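Local atomic coordinates of GCN5-related N-acetyltransferase (Streptococcus suis, PDB entry 3G3S), a protein that belongs to the GCN5-related N-acetyltransferase (GNAT) family and probably transfers an acetyl group from acetyl-coenzyme A to a so far unidentified substrate. Residues A[124-129]-A[161-166]; A[16-21]-A[184-189]; A[7-12]-A[41-46]. All coordinates share one frame; numbering follows the deposited sequence.

Contact 1 of 3, residues A[124-129]-A[161-166]; sequences FDMKLI and LGCVIL
Ile129 and Gly162 mark one tight end of an antiparallel beta pair in which strand 125-128, outermost in the sheet of this chain, runs along strand 162-166 of the GNAT fold. The two short axes differ by 157° in direction and approach to 4.5 Å, and Asp125 and Lys127 form hydrogen-bonded pairs with Leu166 and Val164, each through two backbone bonds. A further bond, beyond the last bridge, joins Ile129 N to Gly162 O over 2.8 Å and is almost straight at 175°; the donor stands above the plane of the Gly162 carbonyl. There the Ile129 side chain lies over the glycine, CD1 being 3.7 Å from Gly162 CA, while its CG1 rests 3.7 Å from Val164 CG1. Leu133 and Cys137 of helix 131-139 lie against Val164 on that face.

The face with buried Cys163 and Ile165 is packed as well. Met126, present as selenomethionine, has CG anti to the backbone N (chi1 -178°), which sets that CG beside the Val164 carbonyl; its SE then comes 3.9 Å from Ile165 CG1, and Gln207 of helix 200-214 touches the side chain. At the far end Phe124 puts CD1 against Ile165 CG2, and its ring stacks with that of His167. The loose side belongs to Asp125, Lys127 and Leu128, which are exposed to solvent; the Lys127 chain merely crosses Leu166 at about a right angle, CD meeting CD2 at 4.0 Å. Back at the glycine, one water spans the backbones, donating to Ile129 O at 2.8 Å and accepting from Gly162 N at 3.2 Å.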
loop_
_atom_site.group_PDB
_atom_site.type_symbol
_atom_site.label_atom_id
_atom_site.label_comp_id
_atom_site.label_asym_id
_atom_site.label_seq_id
_atom_site.Cartn_x
_atom_site.Cartn_y
_atom_site.Cartn_z
ATOM N N PHE A 124 -32.298 9.028 21.515
ATOM C CA PHE A 124 -30.972 9.184 20.937
ATOM C C PHE A 124 -31.047 9.184 19.413
ATOM O O PHE A 124 -31.951 8.607 18.813
ATOM C CB PHE A 124 -30.067 8.083 21.464
ATOM C CG PHE A 124 -29.898 8.133 22.940
ATOM C CD1 PHE A 124 -28.887 8.872 23.505
ATOM C CD2 PHE A 124 -30.786 7.495 23.771
ATOM C CE1 PHE A 124 -28.744 8.952 24.870
ATOM C CE2 PHE A 124 -30.637 7.570 25.151
ATOM C CZ PHE A 124 -29.610 8.292 25.692
ATOM N N ASP A 125 -30.108 9.890 18.806
ATOM C CA ASP A 125 -30.011 10.009 17.378
ATOM C C ASP A 125 -28.604 9.610 17.003
ATOM O O ASP A 125 -27.647 10.234 17.471
ATOM C CB ASP A 125 -30.250 11.453 16.927
ATOM C CG ASP A 125 -31.715 11.757 16.654
ATOM O OD1 ASP A 125 -32.218 11.344 15.587
ATOM O OD2 ASP A 125 -32.343 12.452 17.476
HETATM N N MSE A 126 -28.480 8.588 16.167
HETATM C CA MSE A 126 -27.188 8.134 15.696
HETATM C C MSE A 126 -26.969 8.679 14.313
HETATM O O MSE A 126 -27.861 8.618 13.492
HETATM C CB MSE A 126 -27.072 6.631 15.670
HETATM C CG MSE A 126 -25.674 6.208 15.213
HETATM SE SE MSE A 126 -25.165 4.812 16.206
HETATM C CE MSE A 126 -26.628 3.499 15.764
ATOM N N LYS A 127 -25.761 9.177 14.066
ATOM C CA LYS A 127 -25.431 9.825 12.825
ATOM C C LYS A 127 -24.005 9.555 12.419
ATOM O O LYS A 127 -23.149 9.459 13.285
ATOM C CB LYS A 127 -25.530 11.343 13.031
ATOM C CG LYS A 127 -26.916 11.919 13.187
ATOM C CD LYS A 127 -26.857 13.452 13.273
ATOM C CE LYS A 127 -28.070 14.079 12.598
ATOM N NZ LYS A 127 -28.143 15.554 12.733
ATOM N N LEU A 128 -23.737 9.467 11.113
ATOM C CA LEU A 128 -22.363 9.367 10.645
ATOM C C LEU A 128 -21.725 10.716 10.850
ATOM O O LEU A 128 -22.407 11.731 10.745
ATOM C CB LEU A 128 -22.274 9.037 9.163
ATOM C CG LEU A 128 -22.590 7.602 8.800
ATOM C CD1 LEU A 128 -22.713 7.564 7.295
ATOM C CD2 LEU A 128 -21.501 6.637 9.348
ATOM N N ILE A 129 -20.421 10.716 11.143
ATOM C CA ILE A 129 -19.676 11.941 11.350
ATOM C C ILE A 129 -19.490 12.606 10.011
ATOM O O ILE A 129 -19.004 11.977 9.081
ATOM C CB ILE A 129 -18.291 11.678 11.992
ATOM C CG1 ILE A 129 -18.446 11.136 13.420
ATOM C CG2 ILE A 129 -17.455 12.952 12.003
ATOM C CD1 ILE A 129 -17.145 10.513 14.004
ATOM N N LEU A 161 -13.709 7.154 8.997
ATOM C CA LEU A 161 -15.102 6.780 9.038
ATOM C C LEU A 161 -15.517 6.749 10.511
ATOM O O LEU A 161 -14.778 6.236 11.378
ATOM C CB LEU A 161 -15.292 5.397 8.405
ATOM C CG LEU A 161 -16.733 4.870 8.359
ATOM C CD1 LEU A 161 -17.557 5.772 7.454
ATOM C CD2 LEU A 161 -16.774 3.430 7.895
ATOM N N GLY A 162 -16.693 7.296 10.800
ATOM C CA GLY A 162 -17.181 7.266 12.159
ATOM C C GLY A 162 -18.617 7.666 12.316
ATOM O O GLY A 162 -19.237 8.212 11.400
ATOM N N CYS A 163 -19.152 7.361 13.487
ATOM C CA CYS A 163 -20.499 7.766 13.823
ATOM C C CYS A 163 -20.630 8.115 15.316
ATOM O O CYS A 163 -19.865 7.647 16.165
ATOM C CB CYS A 163 -21.500 6.708 13.394
ATOM S SG CYS A 163 -21.437 5.291 14.317
ATOM N N VAL A 164 -21.615 8.959 15.595
ATOM C CA VAL A 164 -21.870 9.502 16.906
ATOM C C VAL A 164 -23.326 9.386 17.302
ATOM O O VAL A 164 -24.193 9.264 16.451
ATOM C CB VAL A 164 -21.473 10.998 16.953
ATOM C CG1 VAL A 164 -20.006 11.117 16.790
ATOM C CG2 VAL A 164 -22.181 11.791 15.872
ATOM N N ILE A 165 -23.554 9.408 18.604
ATOM C CA ILE A 165 -24.885 9.373 19.182
ATOM C C ILE A 165 -25.116 10.754 19.810
ATOM O O ILE A 165 -24.244 11.290 20.507
ATOM C CB ILE A 165 -25.044 8.229 20.190
ATOM C CG1 ILE A 165 -25.244 6.900 19.453
ATOM C CG2 ILE A 165 -26.252 8.479 21.107
ATOM C CD1 ILE A 165 -25.079 5.670 20.337
ATOM N N LEU A 166 -26.255 11.356 19.502
ATOM C CA LEU A 166 -26.608 12.649 20.046
ATOM C C LEU A 166 -27.768 12.529 21.024
ATOM O O LEU A 166 -28.630 11.671 20.879
ATOM C CB LEU A 166 -27.008 13.616 18.933
ATOM C CG LEU A 166 -26.004 14.338 18.036
ATOM C CD1 LEU A 166 -24.983 13.391 17.481
ATOM C CD2 LEU A 166 -26.780 15.008 16.935
HETATM O O HOH W 1 -17.719 9.536 8.825
#

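Contact 2 of 3, residues A[16-21]-A[184-189]; sequences WPETII and GIEIEV. With EDO (1,2-ethanediol), chain F.
Glu186 and Thr19 carry this buried contact, with Ile20 adding an apolar flank. Glu186, in strand 184-191, points its CB toward the start of helix 19-26; its CG is anti to the backbone N (chi1 -171°), and a bend at chi2 follows. Its carboxylate meets the hydroxyl of Thr19, whose OG1 donates to Glu186 OE1 at 2.8 Å. The approach is steep: OG1 lies 63° out of the carboxylate plane, above it. The other oxygen, OE2, bonds to Ser220 OG on the adjacent strand 218-223, so the two carboxylate oxygens link the helix start on one hand and the sheet on the other.

Two waters crowd OE1 as well. One accepts from Ile20 N at 3.1 Å, the second from Thr19 N at 3.2 Å, and each lies within bonding distance of both Glu186 OE1 and Glu18 OE1. How their protons are shared is uncertain, because more acceptors compete for them than there are protons. They sit between two acidic groups whose OE1 atoms are 4.1 Å apart, the carboxylate planes being turned 54° against each other. Glu18 holds the N-cap position, so the backbone N-H groups served by the waters belong to the first residues of the helix.

Ile20 approaches the aliphatic part of Glu186 at about a right angle, CD1 to CG at 4.0 Å. Past it lies a 1,2-ethanediol molecule, probably from the crystallisation liquor, whose C2 is 3.9 Å from Glu186 CG and which is hydrogen-bonded to Arg99 NH2. In topology, strand 184-191 followed by helix 200-214 is consistent with the beta-alpha unit that binds acetyl-coenzyme A in GNAT enzymes, with the start of helix 19-26 set against the strand.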
loop_
_atom_site.group_PDB
_atom_site.type_symbol
_atom_site.label_atom_id
_atom_site.label_comp_id
_atom_site.label_asym_id
_atom_site.label_seq_id
_atom_site.Cartn_x
_atom_site.Cartn_y
_atom_site.Cartn_z
ATOM N N TRP A 16 3.449 -8.629 13.251
ATOM C CA TRP A 16 2.920 -7.928 14.425
ATOM C C TRP A 16 1.629 -7.352 13.938
ATOM O O TRP A 16 1.617 -6.327 13.298
ATOM C CB TRP A 16 3.917 -6.845 14.878
ATOM C CG TRP A 16 3.670 -6.280 16.212
ATOM C CD1 TRP A 16 2.543 -6.395 16.992
ATOM C CD2 TRP A 16 4.553 -5.377 16.914
ATOM N NE1 TRP A 16 2.691 -5.665 18.151
ATOM C CE2 TRP A 16 3.900 -5.006 18.119
ATOM C CE3 TRP A 16 5.801 -4.844 16.629
ATOM C CZ2 TRP A 16 4.474 -4.171 19.045
ATOM C CZ3 TRP A 16 6.350 -4.014 17.527
ATOM C CH2 TRP A 16 5.712 -3.670 18.724
ATOM N N PRO A 17 0.501 -8.044 14.206
ATOM C CA PRO A 17 -0.757 -7.624 13.631
ATOM C C PRO A 17 -1.487 -6.442 14.329
ATOM O O PRO A 17 -2.653 -6.562 14.706
ATOM C CB PRO A 17 -1.589 -8.932 13.706
ATOM C CG PRO A 17 -1.192 -9.534 14.985
ATOM C CD PRO A 17 0.342 -9.204 15.093
ATOM N N GLU A 18 -0.794 -5.314 14.510
ATOM C CA GLU A 18 -1.411 -4.102 15.006
ATOM C C GLU A 18 -1.576 -3.160 13.819
ATOM O O GLU A 18 -0.598 -2.756 13.199
ATOM C CB GLU A 18 -0.568 -3.477 16.105
ATOM C CG GLU A 18 -0.644 -4.236 17.406
ATOM C CD GLU A 18 -1.947 -4.051 18.159
ATOM O OE1 GLU A 18 -2.850 -3.336 17.684
ATOM O OE2 GLU A 18 -2.016 -4.577 19.300
ATOM N N THR A 19 -2.815 -2.763 13.522
ATOM C CA THR A 19 -3.058 -2.038 12.277
ATOM C C THR A 19 -2.413 -0.660 12.206
ATOM O O THR A 19 -2.168 -0.175 11.129
ATOM C CB THR A 19 -4.563 -1.961 11.896
ATOM O OG1 THR A 19 -5.220 -0.914 12.602
ATOM C CG2 THR A 19 -5.267 -3.347 12.113
ATOM N N ILE A 20 -2.126 -0.041 13.346
ATOM C CA ILE A 20 -1.482 1.276 13.348
ATOM C C ILE A 20 -0.036 1.087 12.880
ATOM O O ILE A 20 0.555 2.002 12.265
ATOM C CB ILE A 20 -1.566 1.926 14.729
ATOM C CG1 ILE A 20 -3.008 2.341 15.043
ATOM C CG2 ILE A 20 -0.578 3.167 14.851
ATOM C CD1 ILE A 20 -3.303 2.540 16.509
ATOM N N ILE A 21 0.568 -0.058 13.194
ATOM C CA ILE A 21 1.897 -0.324 12.628
ATOM C C ILE A 21 1.718 -0.428 11.105
ATOM O O ILE A 21 2.473 0.115 10.321
ATOM C CB ILE A 21 2.588 -1.605 13.173
ATOM C CG1 ILE A 21 2.710 -1.602 14.698
ATOM C CG2 ILE A 21 4.002 -1.780 12.494
ATOM C CD1 ILE A 21 3.171 -2.945 15.275
ATOM N N GLY A 184 -8.740 -1.259 6.044
ATOM C CA GLY A 184 -9.587 -1.153 7.216
ATOM C C GLY A 184 -9.297 0.038 8.067
ATOM O O GLY A 184 -8.636 0.964 7.611
ATOM N N ILE A 185 -9.829 0.002 9.290
ATOM C CA ILE A 185 -9.632 1.057 10.293
ATOM C C ILE A 185 -9.369 0.439 11.685
ATOM O O ILE A 185 -9.611 -0.749 11.921
ATOM C CB ILE A 185 -10.832 2.040 10.411
ATOM C CG1 ILE A 185 -12.102 1.287 10.875
ATOM C CG2 ILE A 185 -11.049 2.790 9.101
ATOM C CD1 ILE A 185 -13.259 2.172 11.341
ATOM N N GLU A 186 -8.852 1.272 12.578
ATOM C CA GLU A 186 -8.613 0.911 13.964
ATOM C C GLU A 186 -9.640 1.691 14.750
ATOM O O GLU A 186 -9.682 2.928 14.678
ATOM C CB GLU A 186 -7.201 1.293 14.384
ATOM C CG GLU A 186 -6.815 0.768 15.734
ATOM C CD GLU A 186 -6.565 -0.723 15.727
ATOM O OE1 GLU A 186 -5.454 -1.165 15.345
ATOM O OE2 GLU A 186 -7.478 -1.442 16.135
ATOM N N ILE A 187 -10.499 0.979 15.487
ATOM C CA ILE A 187 -11.608 1.611 16.142
ATOM C C ILE A 187 -11.283 2.290 17.460
ATOM O O ILE A 187 -10.454 1.835 18.242
ATOM C CB ILE A 187 -12.779 0.580 16.382
ATOM C CG1 ILE A 187 -13.315 0.132 15.059
ATOM C CG2 ILE A 187 -13.885 1.199 17.290
ATOM C CD1 ILE A 187 -14.532 -0.835 15.181
ATOM N N GLU A 188 -11.938 3.429 17.640
ATOM C CA GLU A 188 -11.902 4.221 18.847
ATOM C C GLU A 188 -13.357 4.349 19.226
ATOM O O GLU A 188 -14.146 4.776 18.393
ATOM C CB GLU A 188 -11.383 5.605 18.532
ATOM C CG GLU A 188 -11.537 6.650 19.631
ATOM C CD GLU A 188 -10.602 6.465 20.818
ATOM O OE1 GLU A 188 -9.658 5.660 20.772
ATOM O OE2 GLU A 188 -10.820 7.176 21.810
ATOM N N VAL A 189 -13.687 4.000 20.465
ATOM C CA VAL A 189 -15.019 4.176 20.992
ATOM C C VAL A 189 -14.909 5.026 22.255
ATOM O O VAL A 189 -14.024 4.789 23.108
ATOM C CB VAL A 189 -15.692 2.834 21.327
ATOM C CG1 VAL A 189 -17.080 3.082 21.832
ATOM C CG2 VAL A 189 -15.729 1.931 20.099
HETATM C C1 EDO F . -7.013 3.425 19.343
HETATM O O1 EDO F . -7.951 3.435 20.426
HETATM C C2 EDO F . -6.215 2.130 19.317
HETATM O O2 EDO F . -6.930 1.085 19.990
HETATM O O HOH W 2 -3.125 -0.870 16.155
HETATM O O HOH W 3 -5.032 -3.693 15.690
#

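Contact 3 of 3, residues A[7-12]-A[41-46]; sequences RRVARL and QSALAL
The backbone N atoms of Gln41 and Ser42, two residues that Leu12 touches, both donate to OD1 of Asp35 at the start of strand 42-48, where helix 2-13 lies across it. The motif is a helix packed crosswise on a beta sheet: the axes of helix 7-12 and strand 42-46 stand 86° apart in direction and come within 8.3 Å of each other. The contact between them is small and apolar.

Leu12 has the largest share of the buried surface. Its CB points toward the strand and CG is anti to the carbonyl carbon (chi1 -66°), beyond which the two methyls divide their work. CD2 rests by the carbonyl of Gln41, 3.9 Å from O, whereas CD1 lies 3.9 Å from Ser42 N and also reaches the next side chain, Ala43. Ala43 is buried and aims its CB toward the helix, while Ser42 directs its CB away, its OG bonding to Gln59 O in the same chain. The carbonyl of Leu12 is bonded to Gln78 NE2.

One turn earlier in the helix, Val9 packs on the same sheet. Ile32 and Val34 of strand 31-34 touch it, as does Met2 of the second subunit, so the helix also borders the dimer interface; Arg7 supports this by donating to Gly27 O and Gly30 O of that subunit. Two helix side chains meet the CB of Ala43 from the same side, Val9 CG1 and Leu12 CD1 each at 3.8 Å.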
loop_
_atom_site.group_PDB
_atom_site.type_symbol
_atom_site.label_atom_id
_atom_site.label_comp_id
_atom_site.label_asym_id
_atom_site.label_seq_id
_atom_site.Cartn_x
_atom_site.Cartn_y
_atom_site.Cartn_z
ATOM N N ARG A 7 11.913 -1.411 3.372
ATOM C CA ARG A 7 11.621 -2.854 3.441
ATOM C C ARG A 7 12.382 -3.529 4.575
ATOM O O ARG A 7 11.858 -4.405 5.255
ATOM C CB ARG A 7 11.896 -3.570 2.105
ATOM C CG ARG A 7 10.923 -3.223 1.046
ATOM C CD ARG A 7 11.064 -4.090 -0.216
ATOM N NE ARG A 7 12.209 -3.760 -1.088
ATOM C CZ ARG A 7 12.220 -2.786 -1.999
ATOM N NH1 ARG A 7 11.181 -1.973 -2.147
ATOM N NH2 ARG A 7 13.295 -2.597 -2.749
ATOM N N ARG A 8 13.624 -3.116 4.783
ATOM C CA ARG A 8 14.426 -3.638 5.870
ATOM C C ARG A 8 13.808 -3.271 7.236
ATOM O O ARG A 8 13.693 -4.109 8.141
ATOM C CB ARG A 8 15.858 -3.093 5.774
ATOM C CG ARG A 8 16.625 -3.553 4.535
ATOM N N VAL A 9 13.387 -2.016 7.363
ATOM C CA VAL A 9 12.762 -1.516 8.571
ATOM C C VAL A 9 11.472 -2.271 8.831
ATOM O O VAL A 9 11.185 -2.665 9.963
ATOM C CB VAL A 9 12.470 -0.005 8.489
ATOM C CG1 VAL A 9 11.816 0.454 9.756
ATOM C CG2 VAL A 9 13.758 0.758 8.285
ATOM N N ALA A 10 10.713 -2.531 7.783
ATOM C CA ALA A 10 9.462 -3.235 7.978
ATOM C C ALA A 10 9.722 -4.621 8.554
ATOM O O ALA A 10 8.924 -5.107 9.360
ATOM C CB ALA A 10 8.728 -3.334 6.682
ATOM N N ARG A 11 10.830 -5.261 8.157
ATOM C CA ARG A 11 11.129 -6.613 8.655
ATOM C C ARG A 11 11.368 -6.672 10.154
ATOM O O ARG A 11 11.111 -7.696 10.787
ATOM C CB ARG A 11 12.300 -7.268 7.905
ATOM C CG ARG A 11 11.895 -7.750 6.503
ATOM C CD ARG A 11 12.961 -8.539 5.813
ATOM N NE ARG A 11 14.001 -7.682 5.258
ATOM C CZ ARG A 11 14.007 -7.183 4.019
ATOM N NH1 ARG A 11 13.016 -7.412 3.160
ATOM N NH2 ARG A 11 15.026 -6.421 3.644
ATOM N N LEU A 12 11.866 -5.578 10.719
ATOM C CA LEU A 12 12.075 -5.476 12.144
ATOM C C LEU A 12 10.816 -5.679 12.961
ATOM O O LEU A 12 10.901 -6.199 14.093
ATOM C CB LEU A 12 12.638 -4.099 12.486
ATOM C CG LEU A 12 14.025 -3.797 11.959
ATOM C CD1 LEU A 12 14.379 -2.356 12.238
ATOM C CD2 LEU A 12 15.043 -4.726 12.591
ATOM N N GLN A 41 18.540 -1.367 13.049
ATOM C CA GLN A 41 18.378 -2.486 13.971
ATOM C C GLN A 41 17.237 -2.248 14.978
ATOM O O GLN A 41 16.828 -3.159 15.679
ATOM C CB GLN A 41 19.634 -2.696 14.793
ATOM C CG GLN A 41 20.945 -2.965 14.083
ATOM C CD GLN A 41 22.074 -3.175 15.122
ATOM O OE1 GLN A 41 22.026 -4.122 15.918
ATOM N NE2 GLN A 41 23.070 -2.276 15.129
ATOM N N SER A 42 16.783 -1.007 15.066
ATOM C CA SER A 42 15.775 -0.563 15.994
ATOM C C SER A 42 14.844 0.380 15.245
ATOM O O SER A 42 15.286 1.164 14.449
ATOM C CB SER A 42 16.443 0.136 17.191
ATOM O OG SER A 42 17.388 -0.734 17.824
ATOM N N ALA A 43 13.543 0.277 15.482
ATOM C CA ALA A 43 12.592 1.136 14.818
ATOM C C ALA A 43 11.391 1.511 15.710
ATOM O O ALA A 43 11.058 0.849 16.695
ATOM C CB ALA A 43 12.105 0.483 13.495
ATOM N N LEU A 44 10.756 2.602 15.308
ATOM C CA LEU A 44 9.625 3.205 15.975
ATOM C C LEU A 44 8.573 3.557 14.941
ATOM O O LEU A 44 8.845 4.250 13.969
ATOM C CB LEU A 44 10.038 4.502 16.688
ATOM C CG LEU A 44 8.930 5.403 17.243
ATOM C CD1 LEU A 44 8.171 4.764 18.423
ATOM C CD2 LEU A 44 9.538 6.749 17.676
ATOM N N ALA A 45 7.385 2.982 15.099
ATOM C CA ALA A 45 6.252 3.383 14.316
ATOM C C ALA A 45 5.499 4.373 15.225
ATOM O O ALA A 45 4.958 4.007 16.288
ATOM C CB ALA A 45 5.386 2.158 13.926
ATOM N N LEU A 46 5.464 5.635 14.816
ATOM C CA LEU A 46 4.857 6.699 15.608
ATOM C C LEU A 46 3.669 7.269 14.886
ATOM O O LEU A 46 3.778 7.733 13.751
ATOM C CB LEU A 46 5.901 7.788 15.861
ATOM C CG LEU A 46 5.489 9.006 16.676
ATOM C CD1 LEU A 46 5.150 8.627 18.092
ATOM C CD2 LEU A 46 6.620 10.085 16.621
#

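How the contacts relate
All three contacts reach one mixed sheet. Contacts 1 and 3 lie on opposite sides of the chain's centre, their own centres about 37 Å apart, whereas contact 2 is about 5 Å from that centre. Contact 2 is about 17 Å from contact 3 and about 21 Å from contact 1, centre to centre. Segments 7-12 and 16-21 are neighbours in sequence on successive helices, which carries the chain from contact 3 to contact 2; contact 1 nests within the loop that contact 2 closes, and their nearest atoms are about 4 Å apart. Of the three, contact 2 holds the ethanediol; a sodium ion lies about 12 Å from the side chain of Val9 in contact 3.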